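Local coordinates for putative cobalamin synthesis related protein (Corynebacterium diphtheriae, PDB 2NPN) that binds S-adenosylmethionine and probably acts as a precorrin-6A synthase (deacetylating), a methyltransferase of adenosylcobalamin biosynthesis, at residues H28-V33 against R98-G103; I163-G168 against N181-L186; T200-G205 against D243-R248. All blocks are in the same frame, centred on the assembly; numbering follows the deposited sequence.

Overall arrangement
The chain folds into two sheets with S-adenosylmethionine held between them. Contact 1 (28-33 against 98-103) comes first along the chain and lies at the far end of the five-stranded parallel sheet, away from the cofactor; its centre is about 36 Å from that of contact 2 and about 41 Å from that of contact 3, on the opposite side of the chain's centre. Contacts 2 and 3 follow in series, their centres about 9 Å apart, in the five-stranded mixed sheet. Strands 181-185 and 243-249 are neighbours there, and the two contacts touch along that seam. Both contacts reach the cofactor, so this sheet supplies part of its pocket.

Contact 1 of 3, residues H28-V33 against R98-G103; sequences HAQAIV and RTPDDG
Apolar contact centres on the methyl of Ala31, which meets the other segment at two points: CB lies 3.7 Å from Thr99 CG2 and 3.9 Å from Arg98 CB. Thr99 turns CG2 to this side, anti to its own carbonyl carbon, while its hydroxyl OG1 (chi1 65°) bonds back to the carbonyl of Ile95 in the last turn of the preceding helix. Thr99 CG2 also reaches Gln30 CB at 4.1 Å, so one threonine branch spans two successive residues of the other segment.

The Gln30 side chain crosses that of Pro100 at about a right angle, OE1 lying 3.9 Å from Pro100 CD. That oxygen also lies against the backbone of Gly103, 3.1 Å from its CA, where the lack of a side chain leaves room. Gln30 OE1 also accepts from the backbone N of Ala104, which holds the end of the glutamine against Pro100 and Gly103, the two ends of a type I turn.

No direct hydrogen bond joins the two segments; water does the polar work. One water donates to both Arg98 O (2.7 Å) and Gln30 O, joining two carbonyls that could not bond to each other. A second accepts from Ile32 N (3.0 Å) and from Arg98 NH1, lying at the edge of the guanidinium and in its plane. The arginine chain is extended from CG to NE, and NH1 beyond it meets this water.

The end of helix 78-98 and the turn after it pack against the start of strand 31-35, which follows helix 20-28. The turn leads into strand 104-109, the parallel neighbour of strand 31-35, and Ala106 of 104-109 bonds to the backbone of Ala31 and Val33; strand 61-64 flanks the other side through Tyr62 and Ile32.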
loop_
_atom_site.group_PDB
_atom_site.type_symbol
_atom_site.label_atom_id
_atom_site.label_comp_id
_atom_site.label_asym_id
_atom_site.label_seq_id
_atom_site.Cartn_x
_atom_site.Cartn_y
_atom_site.Cartn_z
ATOM N N HIS A 28 11.205 19.095 0.431
ATOM C CA HIS A 28 12.297 19.355 1.358
ATOM C C HIS A 28 13.329 18.214 1.494
ATOM O O HIS A 28 14.410 18.450 2.028
ATOM C CB HIS A 28 11.702 19.779 2.714
ATOM C CG HIS A 28 11.026 21.117 2.662
ATOM N ND1 HIS A 28 11.684 22.303 2.911
ATOM C CD2 HIS A 28 9.752 21.456 2.362
ATOM C CE1 HIS A 28 10.834 23.306 2.767
ATOM N NE2 HIS A 28 9.654 22.817 2.446
ATOM N N ALA A 29 13.053 17.040 0.952
ATOM C CA ALA A 29 14.009 15.937 1.042
ATOM C C ALA A 29 15.172 16.164 0.115
ATOM O O ALA A 29 15.004 16.500 -1.052
ATOM C CB ALA A 29 13.375 14.609 0.731
ATOM N N GLN A 30 16.354 15.957 0.667
ATOM C CA GLN A 30 17.599 15.990 -0.090
ATOM C C GLN A 30 17.935 14.637 -0.749
ATOM O O GLN A 30 18.860 14.554 -1.585
ATOM C CB GLN A 30 18.716 16.410 0.828
ATOM C CG GLN A 30 18.754 17.903 1.036
ATOM C CD GLN A 30 18.937 18.282 2.495
ATOM O OE1 GLN A 30 18.623 17.496 3.394
ATOM N NE2 GLN A 30 19.415 19.492 2.737
ATOM N N ALA A 31 17.233 13.591 -0.329
ATOM C CA ALA A 31 17.311 12.269 -0.919
ATOM C C ALA A 31 15.989 11.561 -0.765
ATOM O O ALA A 31 15.310 11.789 0.197
ATOM C CB ALA A 31 18.402 11.428 -0.274
ATOM N N ILE A 32 15.689 10.687 -1.725
ATOM C CA ILE A 32 14.462 9.912 -1.756
ATOM C C ILE A 32 14.775 8.431 -1.925
ATOM O O ILE A 32 15.540 8.043 -2.803
ATOM C CB ILE A 32 13.501 10.379 -2.865
ATOM C CG1 ILE A 32 13.082 11.834 -2.640
ATOM C CG2 ILE A 32 12.238 9.500 -2.860
ATOM C CD1 ILE A 32 12.220 12.417 -3.762
ATOM N N VAL A 33 14.160 7.608 -1.077
ATOM C CA VAL A 33 14.373 6.145 -1.080
ATOM C C VAL A 33 12.999 5.470 -1.216
ATOM O O VAL A 33 11.974 5.933 -0.692
ATOM C CB VAL A 33 15.045 5.642 0.229
ATOM C CG1 VAL A 33 15.239 4.090 0.225
ATOM C CG2 VAL A 33 16.398 6.364 0.484
ATOM N N ARG A 98 24.119 10.969 1.077
ATOM C CA ARG A 98 23.268 11.827 0.244
ATOM C C ARG A 98 22.586 12.932 0.998
ATOM O O ARG A 98 21.868 13.736 0.398
ATOM C CB ARG A 98 22.225 11.013 -0.533
ATOM C CG ARG A 98 22.772 10.115 -1.578
ATOM C CD ARG A 98 21.657 9.385 -2.287
ATOM N NE ARG A 98 22.199 8.577 -3.358
ATOM C CZ ARG A 98 21.531 8.173 -4.436
ATOM N NH1 ARG A 98 20.252 8.469 -4.621
ATOM N NH2 ARG A 98 22.173 7.437 -5.342
ATOM N N THR A 99 22.753 12.968 2.317
ATOM C CA THR A 99 22.173 14.047 3.116
ATOM C C THR A 99 23.198 14.487 4.151
ATOM O O THR A 99 23.907 13.661 4.715
ATOM C CB THR A 99 20.875 13.588 3.819
ATOM O OG1 THR A 99 21.186 12.560 4.760
ATOM C CG2 THR A 99 19.857 13.015 2.784
ATOM N N PRO A 100 23.251 15.789 4.439
ATOM C CA PRO A 100 24.128 16.274 5.511
ATOM C C PRO A 100 23.576 15.872 6.875
ATOM O O PRO A 100 22.425 15.379 6.973
ATOM C CB PRO A 100 24.078 17.789 5.342
ATOM C CG PRO A 100 22.813 18.068 4.688
ATOM C CD PRO A 100 22.435 16.860 3.857
ATOM N N ASP A 101 24.378 16.116 7.911
ATOM C CA ASP A 101 24.050 15.618 9.239
ATOM C C ASP A 101 22.755 16.201 9.824
ATOM O O ASP A 101 22.181 15.593 10.720
ATOM C CB ASP A 101 25.206 15.763 10.216
ATOM C CG ASP A 101 25.679 17.181 10.361
ATOM O OD1 ASP A 101 25.082 18.104 9.753
ATOM O OD2 ASP A 101 26.686 17.372 11.090
ATOM N N ASP A 102 22.308 17.350 9.299
ATOM C CA ASP A 102 21.038 17.975 9.675
ATOM C C ASP A 102 19.991 17.883 8.558
ATOM O O ASP A 102 18.987 18.589 8.571
ATOM C CB ASP A 102 21.237 19.444 10.100
ATOM C CG ASP A 102 21.853 20.314 9.011
ATOM O OD1 ASP A 102 22.275 19.768 7.966
ATOM O OD2 ASP A 102 21.979 21.552 9.225
ATOM N N GLY A 103 20.247 17.022 7.597
ATOM C CA GLY A 103 19.432 16.950 6.372
ATOM C C GLY A 103 18.226 16.062 6.497
ATOM O O GLY A 103 17.937 15.532 7.576
HETATM O O HOH W 1 22.008 14.402 -2.255
HETATM O O HOH W 2 17.996 10.191 -3.620
#

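Contact 2 of 3, residues I163-G168 against N181-L186; sequences IHITTG and NCVVML. With SAM (S-adenosylmethionine), chain C.
His164 O accepts a 2.8 Å hydrogen bond from Val183 N, which approaches tilted 27° from the carbonyl plane, and it also receives a CA-H...O contact from Cys182. The parallel ladder continues on both sides: His164 N donates to Asn181 O, Thr166 N to Val183 O at 2.9 Å, and Met185 N to Thr166 O. A weak bond from Gly168 N to Met185 O ends it.

On one face, Ile165 and the selenomethionine Met185 lie side by side pointing the same way, CG2 4.1 Å from SE, with Ile165 CG1 against Val183 CB; Val145 of helix 144-152 touches Val183 and Met185. On the other, Val184 CG1, anti to its backbone N (chi1 -176°), touches Gly168 N at 3.6 Å. The Asn181 amide lies alongside Ile163, while its OD1 takes a bond from Arg248 NE.

Past the strand end, Leu186 N donates to the ribose O2' of S-adenosylmethionine at 3.0 Å and weakly to O3', and Met185 CE comes within 3.3 Å of O4'. Edge strand 164-167 thus pairs with a strand whose C-terminal end grips the cofactor ribose, part of the S-adenosylmethionine site of a tetrapyrrole methylase.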
loop_
_atom_site.group_PDB
_atom_site.type_symbol
_atom_site.label_atom_id
_atom_site.label_comp_id
_atom_site.label_asym_id
_atom_site.label_seq_id
_atom_site.Cartn_x
_atom_site.Cartn_y
_atom_site.Cartn_z
ATOM N N ILE A 163 -15.714 -2.544 11.637
ATOM C CA ILE A 163 -15.081 -2.702 10.375
ATOM C C ILE A 163 -13.906 -3.653 10.591
ATOM O O ILE A 163 -13.021 -3.329 11.351
ATOM C CB ILE A 163 -14.524 -1.398 9.833
ATOM C CG1 ILE A 163 -15.650 -0.378 9.672
ATOM C CG2 ILE A 163 -13.832 -1.654 8.512
ATOM C CD1 ILE A 163 -15.264 0.963 10.108
ATOM N N HIS A 164 -13.913 -4.799 9.947
ATOM C CA HIS A 164 -12.833 -5.744 10.140
ATOM C C HIS A 164 -11.979 -5.744 8.870
ATOM O O HIS A 164 -12.443 -6.201 7.831
ATOM C CB HIS A 164 -13.414 -7.116 10.396
ATOM C CG HIS A 164 -12.409 -8.095 10.888
ATOM N ND1 HIS A 164 -11.970 -8.091 12.188
ATOM C CD2 HIS A 164 -11.741 -9.075 10.254
ATOM C CE1 HIS A 164 -11.060 -9.042 12.333
ATOM N NE2 HIS A 164 -10.899 -9.645 11.164
ATOM N N ILE A 165 -10.736 -5.332 8.961
ATOM C CA ILE A 165 -9.841 -5.319 7.827
ATOM C C ILE A 165 -8.882 -6.494 8.001
ATOM O O ILE A 165 -8.257 -6.667 9.074
ATOM C CB ILE A 165 -9.052 -4.013 7.747
ATOM C CG1 ILE A 165 -9.951 -2.766 7.770
ATOM C CG2 ILE A 165 -8.084 -4.011 6.534
ATOM C CD1 ILE A 165 -9.222 -1.449 7.844
ATOM N N THR A 166 -8.757 -7.290 6.950
ATOM C CA THR A 166 -7.965 -8.475 7.066
ATOM C C THR A 166 -7.382 -8.884 5.727
ATOM O O THR A 166 -7.481 -8.170 4.732
ATOM C CB THR A 166 -8.736 -9.589 7.785
ATOM O OG1 THR A 166 -7.818 -10.595 8.237
ATOM C CG2 THR A 166 -9.826 -10.189 6.858
ATOM N N THR A 167 -6.750 -10.032 5.715
ATOM C CA THR A 167 -6.050 -10.514 4.511
ATOM C C THR A 167 -6.809 -11.702 3.927
ATOM O O THR A 167 -7.622 -12.350 4.607
ATOM C CB THR A 167 -4.644 -10.985 4.876
ATOM O OG1 THR A 167 -4.743 -12.150 5.719
ATOM C CG2 THR A 167 -3.830 -9.852 5.580
ATOM N N GLY A 168 -6.522 -12.006 2.663
ATOM C CA GLY A 168 -7.144 -13.146 2.023
ATOM C C GLY A 168 -6.840 -14.423 2.799
ATOM O O GLY A 168 -7.719 -15.265 2.989
ATOM N N ASN A 181 -19.066 -7.289 7.876
ATOM C CA ASN A 181 -18.577 -6.027 7.277
ATOM C C ASN A 181 -17.066 -6.065 7.344
ATOM O O ASN A 181 -16.462 -5.694 8.367
ATOM C CB ASN A 181 -19.143 -4.881 8.045
ATOM C CG ASN A 181 -18.809 -3.569 7.414
ATOM O OD1 ASN A 181 -19.173 -3.373 6.257
ATOM N ND2 ASN A 181 -18.202 -2.645 8.159
ATOM N N CYS A 182 -16.465 -6.564 6.285
ATOM C CA CYS A 182 -15.044 -6.705 6.301
ATOM C C CYS A 182 -14.442 -6.234 5.000
ATOM O O CYS A 182 -15.100 -6.153 3.973
ATOM C CB CYS A 182 -14.674 -8.138 6.607
ATOM S SG CYS A 182 -15.167 -9.333 5.387
ATOM N N VAL A 183 -13.201 -5.809 5.113
ATOM C CA VAL A 183 -12.376 -5.387 3.972
ATOM C C VAL A 183 -11.231 -6.384 3.830
ATOM O O VAL A 183 -10.582 -6.741 4.829
ATOM C CB VAL A 183 -11.803 -3.994 4.200
ATOM C CG1 VAL A 183 -10.844 -3.608 3.032
ATOM C CG2 VAL A 183 -12.933 -2.982 4.361
ATOM N N VAL A 184 -10.972 -6.858 2.618
ATOM C CA VAL A 184 -9.973 -7.875 2.363
ATOM C C VAL A 184 -8.879 -7.326 1.422
ATOM O O VAL A 184 -9.180 -6.784 0.356
ATOM C CB VAL A 184 -10.553 -9.136 1.779
ATOM C CG1 VAL A 184 -9.506 -10.218 1.625
ATOM C CG2 VAL A 184 -11.759 -9.628 2.594
HETATM N N MSE A 185 -7.658 -7.419 1.905
HETATM C CA MSE A 185 -6.468 -7.021 1.177
HETATM C C MSE A 185 -5.540 -8.227 1.025
HETATM O O MSE A 185 -5.698 -9.261 1.677
HETATM C CB MSE A 185 -5.744 -5.872 1.922
HETATM C CG MSE A 185 -6.671 -4.716 2.160
HETATM SE SE MSE A 185 -5.903 -3.225 3.191
HETATM C CE MSE A 185 -4.891 -2.444 1.762
ATOM N N LEU A 186 -4.522 -8.076 0.172
ATOM C CA LEU A 186 -3.490 -9.101 0.051
ATOM C C LEU A 186 -4.091 -10.488 -0.342
ATOM O O LEU A 186 -3.514 -11.520 -0.016
ATOM C CB LEU A 186 -2.671 -9.209 1.323
ATOM C CG LEU A 186 -1.837 -7.977 1.637
ATOM C CD1 LEU A 186 -1.239 -8.085 3.034
ATOM C CD2 LEU A 186 -0.688 -7.857 0.620
HETATM N N SAM C . -0.029 0.712 2.476
HETATM C CA SAM C . -0.992 0.314 1.406
HETATM C C SAM C . -2.296 1.083 1.517
HETATM O O SAM C . -3.206 0.868 0.672
HETATM O OXT SAM C . -2.424 1.942 2.412
HETATM C CB SAM C . -1.241 -1.205 1.441
HETATM C CG SAM C . -0.020 -2.044 1.062
HETATM S SD SAM C . -0.291 -3.848 0.963
HETATM C CE SAM C . 1.438 -4.299 0.640
HETATM C "C5'" SAM C . -0.868 -4.235 -0.726
HETATM C "C4'" SAM C . -2.380 -4.500 -0.832
HETATM O "O4'" SAM C . -3.052 -3.284 -0.862
HETATM C "C3'" SAM C . -2.831 -5.209 -2.110
HETATM O "O3'" SAM C . -2.684 -6.604 -2.033
HETATM C "C2'" SAM C . -4.266 -4.783 -2.258
HETATM O "O2'" SAM C . -5.067 -5.472 -1.313
HETATM C "C1'" SAM C . -4.111 -3.341 -1.821
HETATM N N9 SAM C . -3.846 -2.420 -2.948
HETATM C C8 SAM C . -2.769 -1.551 -3.036
HETATM N N7 SAM C . -2.871 -0.799 -4.135
HETATM C C5 SAM C . -4.045 -1.141 -4.746
HETATM C C6 SAM C . -4.696 -0.655 -5.871
HETATM N N6 SAM C . -4.176 0.341 -6.633
HETATM N N1 SAM C . -5.916 -1.215 -6.234
HETATM C C2 SAM C . -6.495 -2.184 -5.437
HETATM N N3 SAM C . -5.861 -2.661 -4.323
HETATM C C4 SAM C . -4.664 -2.139 -3.957
#

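Contact 3 of 3, residues T200-G205 against D243-R248; sequences TYMWWG and DTYLLR. With SAM (S-adenosylmethionine), chain C.
Two antiparallel strands of the mixed sheet, 200-206 and 243-249, meet here, and one end of the pair borders the S-adenosylmethionine pocket. Six backbone hydrogen bonds join the pairs Tyr201-Arg248, Trp203-Leu246 and Gly205-Thr244.

Trp204 NE1 donates to the anti lone pair of Asp243 OD2 at 2.8 Å, ring and carboxylate planes 73° apart; Lys231 forms a salt bridge to the same oxygen, which would balance its charge. On the face that carries Met202, Trp204, Tyr245 and Leu247, SE of selenomethionine Met202 comes within 3.7 Å of Tyr245 CD1, an oblique Met-aromatic contact. Leu247 CD2 fills in beside Met202 CB.

On the other face, Trp203 CG is anti to its carbonyl carbon (chi1 -64°), and the indole leans over the partner strand: CE3 lies 3.7 Å from Leu246 CD2, and Arg248 CB sits at the ring edge. Trp203 CZ3 lies over one face of the Arg248 guanidinium, toward its rim, the planes 57° apart, while NE bonds to Asn181.

At the cofactor end, Asp243 O accepts a 2.8 Å bond from ribose O2', and Thr244 OG1 donates to adenine N3 at 2.8 Å. Successive residues of this antiparallel pair thus line the nucleoside pocket.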
loop_
_atom_site.group_PDB
_atom_site.type_symbol
_atom_site.label_atom_id
_atom_site.label_comp_id
_atom_site.label_asym_id
_atom_site.label_seq_id
_atom_site.Cartn_x
_atom_site.Cartn_y
_atom_site.Cartn_z
ATOM N N THR A 200 -24.379 -12.268 1.062
ATOM C CA THR A 200 -23.093 -11.563 1.030
ATOM C C THR A 200 -22.989 -10.703 -0.211
ATOM O O THR A 200 -23.090 -11.226 -1.345
ATOM C CB THR A 200 -21.935 -12.564 1.037
ATOM O OG1 THR A 200 -22.142 -13.517 2.088
ATOM C CG2 THR A 200 -20.588 -11.801 1.183
ATOM N N TYR A 201 -22.767 -9.408 -0.001
ATOM C CA TYR A 201 -22.616 -8.444 -1.091
ATOM C C TYR A 201 -21.123 -8.082 -1.162
ATOM O O TYR A 201 -20.486 -8.001 -0.112
ATOM C CB TYR A 201 -23.418 -7.181 -0.823
ATOM C CG TYR A 201 -23.689 -6.399 -2.079
ATOM C CD1 TYR A 201 -24.809 -6.674 -2.865
ATOM C CD2 TYR A 201 -22.881 -5.356 -2.466
ATOM C CE1 TYR A 201 -25.056 -5.965 -4.011
ATOM C CE2 TYR A 201 -23.136 -4.632 -3.611
ATOM C CZ TYR A 201 -24.228 -4.936 -4.389
ATOM O OH TYR A 201 -24.570 -4.268 -5.572
HETATM N N MSE A 202 -20.611 -7.839 -2.366
HETATM C CA MSE A 202 -19.212 -7.439 -2.520
HETATM C C MSE A 202 -19.079 -6.189 -3.394
HETATM O O MSE A 202 -19.743 -6.052 -4.439
HETATM C CB MSE A 202 -18.387 -8.582 -3.154
HETATM C CG MSE A 202 -16.926 -8.206 -3.361
HETATM SE SE MSE A 202 -15.775 -9.716 -3.923
HETATM C CE MSE A 202 -16.698 -10.246 -5.540
ATOM N N TRP A 203 -18.213 -5.270 -2.926
ATOM C CA TRP A 203 -17.666 -4.215 -3.737
ATOM C C TRP A 203 -16.179 -4.471 -3.947
ATOM O O TRP A 203 -15.436 -4.602 -2.987
ATOM C CB TRP A 203 -17.843 -2.874 -3.077
ATOM C CG TRP A 203 -19.278 -2.433 -2.905
ATOM C CD1 TRP A 203 -20.017 -1.642 -3.738
ATOM C CD2 TRP A 203 -20.116 -2.716 -1.780
ATOM N NE1 TRP A 203 -21.276 -1.423 -3.203
ATOM C CE2 TRP A 203 -21.348 -2.056 -1.998
ATOM C CE3 TRP A 203 -19.941 -3.460 -0.599
ATOM C CZ2 TRP A 203 -22.391 -2.102 -1.052
ATOM C CZ3 TRP A 203 -20.984 -3.488 0.328
ATOM C CH2 TRP A 203 -22.187 -2.825 0.087
ATOM N N TRP A 204 -15.772 -4.576 -5.212
ATOM C CA TRP A 204 -14.433 -5.021 -5.590
ATOM C C TRP A 204 -13.784 -3.988 -6.486
ATOM O O TRP A 204 -14.440 -3.282 -7.272
ATOM C CB TRP A 204 -14.537 -6.391 -6.264
ATOM C CG TRP A 204 -13.311 -7.022 -6.718
ATOM C CD1 TRP A 204 -12.540 -7.920 -6.022
ATOM C CD2 TRP A 204 -12.685 -6.888 -8.015
ATOM N NE1 TRP A 204 -11.481 -8.333 -6.793
ATOM C CE2 TRP A 204 -11.537 -7.715 -8.013
ATOM C CE3 TRP A 204 -12.972 -6.139 -9.170
ATOM C CZ2 TRP A 204 -10.719 -7.861 -9.145
ATOM C CZ3 TRP A 204 -12.131 -6.255 -10.260
ATOM C CH2 TRP A 204 -11.022 -7.114 -10.242
ATOM N N GLY A 205 -12.455 -3.879 -6.384
ATOM C CA GLY A 205 -11.734 -3.070 -7.314
ATOM C C GLY A 205 -10.295 -3.485 -7.464
ATOM O O GLY A 205 -9.657 -3.905 -6.502
ATOM N N ASP A 243 -5.940 -6.188 -5.915
ATOM C CA ASP A 243 -7.347 -5.919 -5.689
ATOM C C ASP A 243 -7.609 -5.684 -4.202
ATOM O O ASP A 243 -6.865 -6.185 -3.327
ATOM C CB ASP A 243 -8.301 -7.000 -6.249
ATOM C CG ASP A 243 -8.129 -8.421 -5.593
ATOM O OD1 ASP A 243 -7.068 -8.696 -4.984
ATOM O OD2 ASP A 243 -9.033 -9.304 -5.741
ATOM N N THR A 244 -8.715 -4.991 -3.930
ATOM C CA THR A 244 -9.198 -4.811 -2.554
ATOM C C THR A 244 -10.710 -4.946 -2.675
ATOM O O THR A 244 -11.306 -4.543 -3.692
ATOM C CB THR A 244 -8.813 -3.392 -2.001
ATOM O OG1 THR A 244 -7.385 -3.206 -1.994
ATOM C CG2 THR A 244 -9.289 -3.167 -0.541
ATOM N N TYR A 245 -11.346 -5.529 -1.667
ATOM C CA TYR A 245 -12.800 -5.676 -1.733
ATOM C C TYR A 245 -13.398 -5.568 -0.336
ATOM O O TYR A 245 -12.724 -5.789 0.654
ATOM C CB TYR A 245 -13.211 -6.938 -2.468
ATOM C CG TYR A 245 -12.637 -8.253 -1.958
ATOM C CD1 TYR A 245 -13.380 -9.083 -1.110
ATOM C CD2 TYR A 245 -11.400 -8.744 -2.405
ATOM C CE1 TYR A 245 -12.880 -10.325 -0.654
ATOM C CE2 TYR A 245 -10.931 -9.965 -1.967
ATOM C CZ TYR A 245 -11.681 -10.768 -1.100
ATOM O OH TYR A 245 -11.192 -12.034 -0.719
ATOM N N LEU A 246 -14.697 -5.269 -0.305
ATOM C CA LEU A 246 -15.450 -5.143 0.936
ATOM C C LEU A 246 -16.613 -6.127 0.826
ATOM O O LEU A 246 -17.285 -6.140 -0.202
ATOM C CB LEU A 246 -15.977 -3.715 1.138
ATOM C CG LEU A 246 -16.607 -3.431 2.495
ATOM C CD1 LEU A 246 -16.423 -1.891 2.841
ATOM C CD2 LEU A 246 -18.032 -3.877 2.561
ATOM N N LEU A 247 -16.773 -6.988 1.812
ATOM C CA LEU A 247 -17.900 -7.945 1.910
ATOM C C LEU A 247 -18.789 -7.456 3.022
ATOM O O LEU A 247 -18.346 -7.055 4.090
ATOM C CB LEU A 247 -17.378 -9.333 2.273
ATOM C CG LEU A 247 -16.429 -10.006 1.271
ATOM C CD1 LEU A 247 -15.991 -11.438 1.801
ATOM C CD2 LEU A 247 -17.010 -10.084 -0.068
ATOM N N ARG A 248 -20.075 -7.476 2.749
ATOM C CA ARG A 248 -21.088 -7.045 3.710
ATOM C C ARG A 248 -22.251 -8.009 3.648
ATOM O O ARG A 248 -22.766 -8.293 2.567
ATOM C CB ARG A 248 -21.541 -5.623 3.424
ATOM C CG ARG A 248 -22.475 -5.035 4.447
ATOM C CD ARG A 248 -22.656 -3.531 4.278
ATOM N NE ARG A 248 -21.422 -2.803 4.619
ATOM C CZ ARG A 248 -21.068 -1.583 4.200
ATOM N NH1 ARG A 248 -21.874 -0.845 3.416
ATOM N NH2 ARG A 248 -19.907 -1.077 4.557
HETATM N N SAM C . -0.029 0.712 2.476
HETATM C CA SAM C . -0.992 0.314 1.406
HETATM C C SAM C . -2.296 1.083 1.517
HETATM O O SAM C . -3.206 0.868 0.672
HETATM O OXT SAM C . -2.424 1.942 2.412
HETATM C CB SAM C . -1.241 -1.205 1.441
HETATM C CG SAM C . -0.020 -2.044 1.062
HETATM S SD SAM C . -0.291 -3.848 0.963
HETATM C CE SAM C . 1.438 -4.299 0.640
HETATM C "C5'" SAM C . -0.868 -4.235 -0.726
HETATM C "C4'" SAM C . -2.380 -4.500 -0.832
HETATM O "O4'" SAM C . -3.052 -3.284 -0.862
HETATM C "C3'" SAM C . -2.831 -5.209 -2.110
HETATM O "O3'" SAM C . -2.684 -6.604 -2.033
HETATM C "C2'" SAM C . -4.266 -4.783 -2.258
HETATM O "O2'" SAM C . -5.067 -5.472 -1.313
HETATM C "C1'" SAM C . -4.111 -3.341 -1.821
HETATM N N9 SAM C . -3.846 -2.420 -2.948
HETATM C C8 SAM C . -2.769 -1.551 -3.036
HETATM N N7 SAM C . -2.871 -0.799 -4.135
HETATM C C5 SAM C . -4.045 -1.141 -4.746
HETATM C C6 SAM C . -4.696 -0.655 -5.871
HETATM N N6 SAM C . -4.176 0.341 -6.633
HETATM N N1 SAM C . -5.916 -1.215 -6.234
HETATM C C2 SAM C . -6.495 -2.184 -5.437
HETATM N N3 SAM C . -5.861 -2.661 -4.323
HETATM C C4 SAM C . -4.664 -2.139 -3.957
#